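Local coordinates for protein kappa-carrageenase (Pseudoalteromonas carrageenovora, PDB 1DYP) that cuts the beta-1,4 linkages between D-galactose 4-sulfate and 3,6-anhydro-D-galactose inside kappa-carrageenan chains, using a tunnel-shaped active site in its catalytic domain, at residues Ser136-Val141 / His154-Ile159. The protein carries 1 engineered substitution. Residues are numbered along the deposited sequence; the frame is centred on the assembly and turned at random.
Sequences SEIDVV and HDLHNI
The carbonyl oxygen of H157 accepts hydrogen bonds from two N-H groups, the backbone N of E137 at 2.9 Å and the indole NE1 of W221. The bond to E137 belongs to an antiparallel strand pair in the beta-jelly-roll of family 16 glycoside hydrolases, where strand 136-139, which carries the nucleophile E137 and the active-site D139, runs beside 156-159. E137 and H157 form a hydrogen-bonded pair, closed by the nearly straight return bond from H157 N to E137 O; further along, D139 N binds D155 O at 2.8 Å.

E137 and H157 share a face, and D139, turned toward the neighbouring strand, also brings its carboxylate to H157. E137 sends CG anti to its backbone N (chi1 178°) and extends alongside H157, its carboxylate nearly parallel to the imidazole (9° between planes); Y135 OH holds OE1. The shorter D139 crosses the H157 side chain at about a right angle: OD2 sits at the edge of the imidazole, 2.7 Å from ND1, in a weak, bent hydrogen bond. A histidine suits this place because ND1 can donate to an acid while NE2 remains for another partner, in this crystal a cadmium ion.

On the opposite face, beside polar S136 and N158, the branched I138 and L156 lie side by side, CG1 of the first 3.8 Å from CD2 of the second, and I204 of strand 203-208 packs on both.

Past D139 the chain makes a classic beta bulge, V140 and V141 both facing F117. An alanine in place of H154 would probably leave V140 O without its imidazole donor and S152 OG without its partner, and open a gap beside V141. In the native ring, ND1 reaches V140 O at 2.9 Å in the carbonyl plane, while CE1 touches V141 CG2 at 3.5 Å.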
loop_
_atom_site.group_PDB
_atom_site.type_symbol
_atom_site.label_atom_id
_atom_site.label_comp_id
_atom_site.label_asym_id
_atom_site.label_seq_id
_atom_site.Cartn_x
_atom_site.Cartn_y
_atom_site.Cartn_z
ATOM N N SER A 136 -3.777 -6.593 10.309
ATOM C CA SER A 136 -2.357 -6.281 10.165
ATOM C C SER A 136 -2.110 -5.670 8.791
ATOM O O SER A 136 -2.574 -6.191 7.778
ATOM C CB SER A 136 -1.499 -7.543 10.294
ATOM O OG SER A 136 -1.629 -8.144 11.569
ATOM N N GLU A 137 -1.369 -4.568 8.764
ATOM C CA GLU A 137 -1.045 -3.897 7.512
ATOM C C GLU A 137 0.380 -3.378 7.560
ATOM O O GLU A 137 0.750 -2.646 8.477
ATOM C CB GLU A 137 -1.990 -2.717 7.271
ATOM C CG GLU A 137 -1.694 -1.931 5.993
ATOM C CD GLU A 137 -2.513 -0.656 5.887
ATOM O OE1 GLU A 137 -3.639 -0.629 6.424
ATOM O OE2 GLU A 137 -2.042 0.315 5.256
ATOM N N ILE A 138 1.184 -3.778 6.583
ATOM C CA ILE A 138 2.559 -3.306 6.496
ATOM C C ILE A 138 2.665 -2.500 5.212
ATOM O O ILE A 138 2.408 -3.009 4.123
ATOM C CB ILE A 138 3.582 -4.459 6.445
ATOM C CG1 ILE A 138 3.537 -5.260 7.748
ATOM C CG2 ILE A 138 4.987 -3.883 6.236
ATOM C CD1 ILE A 138 4.525 -6.423 7.807
ATOM N N ASP A 139 3.026 -1.231 5.345
ATOM C CA ASP A 139 3.159 -0.368 4.182
ATOM C C ASP A 139 4.636 -0.266 3.836
ATOM O O ASP A 139 5.400 0.393 4.540
ATOM C CB ASP A 139 2.569 0.997 4.510
ATOM C CG ASP A 139 1.154 0.887 5.023
ATOM O OD1 ASP A 139 0.276 0.469 4.239
ATOM O OD2 ASP A 139 0.925 1.189 6.213
ATOM N N VAL A 140 5.042 -0.935 2.759
ATOM C CA VAL A 140 6.446 -0.911 2.359
ATOM C C VAL A 140 6.820 0.528 2.051
ATOM O O VAL A 140 7.871 1.015 2.462
ATOM C CB VAL A 140 6.690 -1.802 1.136
ATOM C CG1 VAL A 140 8.179 -1.821 0.802
ATOM C CG2 VAL A 140 6.191 -3.211 1.424
ATOM N N VAL A 141 5.947 1.205 1.317
ATOM C CA VAL A 141 6.149 2.609 1.014
ATOM C C VAL A 141 4.857 3.247 0.535
ATOM O O VAL A 141 4.033 2.610 -0.120
ATOM C CB VAL A 141 7.241 2.848 -0.071
ATOM C CG1 VAL A 141 6.792 2.294 -1.420
ATOM C CG2 VAL A 141 7.526 4.340 -0.186
ATOM N N HIS A 154 6.803 4.887 5.457
ATOM C CA HIS A 154 7.030 3.441 5.516
ATOM C C HIS A 154 6.385 3.111 6.845
ATOM O O HIS A 154 7.052 2.997 7.874
ATOM C CB HIS A 154 8.538 3.203 5.503
ATOM C CG HIS A 154 9.239 3.938 4.398
ATOM N ND1 HIS A 154 9.384 3.420 3.131
ATOM C CD2 HIS A 154 9.765 5.185 4.347
ATOM C CE1 HIS A 154 9.961 4.312 2.343
ATOM N NE2 HIS A 154 10.200 5.394 3.059
ATOM N N ASP A 155 5.061 2.999 6.804
ATOM C CA ASP A 155 4.257 2.786 7.998
ATOM C C ASP A 155 3.635 1.414 8.267
ATOM O O ASP A 155 3.789 0.449 7.503
ATOM C CB ASP A 155 3.129 3.815 8.004
ATOM C CG ASP A 155 3.637 5.232 7.965
ATOM O OD1 ASP A 155 4.759 5.459 8.465
ATOM O OD2 ASP A 155 2.926 6.117 7.447
ATOM N N LEU A 156 2.903 1.364 9.376
ATOM C CA LEU A 156 2.195 0.175 9.835
ATOM C C LEU A 156 0.820 0.588 10.354
ATOM O O LEU A 156 0.664 1.658 10.942
ATOM C CB LEU A 156 2.957 -0.487 10.980
ATOM C CG LEU A 156 4.369 -1.006 10.720
ATOM C CD1 LEU A 156 4.981 -1.446 12.039
ATOM C CD2 LEU A 156 4.328 -2.164 9.730
ATOM N N HIS A 157 -0.171 -0.266 10.121
ATOM C CA HIS A 157 -1.530 -0.039 10.597
ATOM C C HIS A 157 -1.989 -1.358 11.199
ATOM O O HIS A 157 -1.577 -2.423 10.747
ATOM C CB HIS A 157 -2.482 0.323 9.455
ATOM C CG HIS A 157 -2.179 1.631 8.793
ATOM N ND1 HIS A 157 -1.089 1.817 7.970
ATOM C CD2 HIS A 157 -2.843 2.811 8.811
ATOM C CE1 HIS A 157 -1.097 3.055 7.506
ATOM N NE2 HIS A 157 -2.152 3.678 8.002
ATOM N N ASN A 158 -2.839 -1.292 12.215
ATOM C CA ASN A 158 -3.332 -2.511 12.837
ATOM C C ASN A 158 -4.483 -2.245 13.783
ATOM O O ASN A 158 -4.746 -1.106 14.161
ATOM C CB ASN A 158 -2.218 -3.203 13.633
ATOM C CG ASN A 158 -1.715 -2.356 14.793
ATOM O OD1 ASN A 158 -0.988 -1.390 14.593
ATOM N ND2 ASN A 158 -2.114 -2.716 16.013
ATOM N N ILE A 159 -5.169 -3.324 14.141
ATOM C CA ILE A 159 -6.254 -3.279 15.105
ATOM C C ILE A 159 -5.873 -4.326 16.139
ATOM O O ILE A 159 -5.698 -5.501 15.808
ATOM C CB ILE A 159 -7.611 -3.678 14.504
ATOM C CG1 ILE A 159 -8.066 -2.635 13.483
ATOM C CG2 ILE A 159 -8.645 -3.803 15.628
ATOM C CD1 ILE A 159 -9.351 -3.007 12.769
#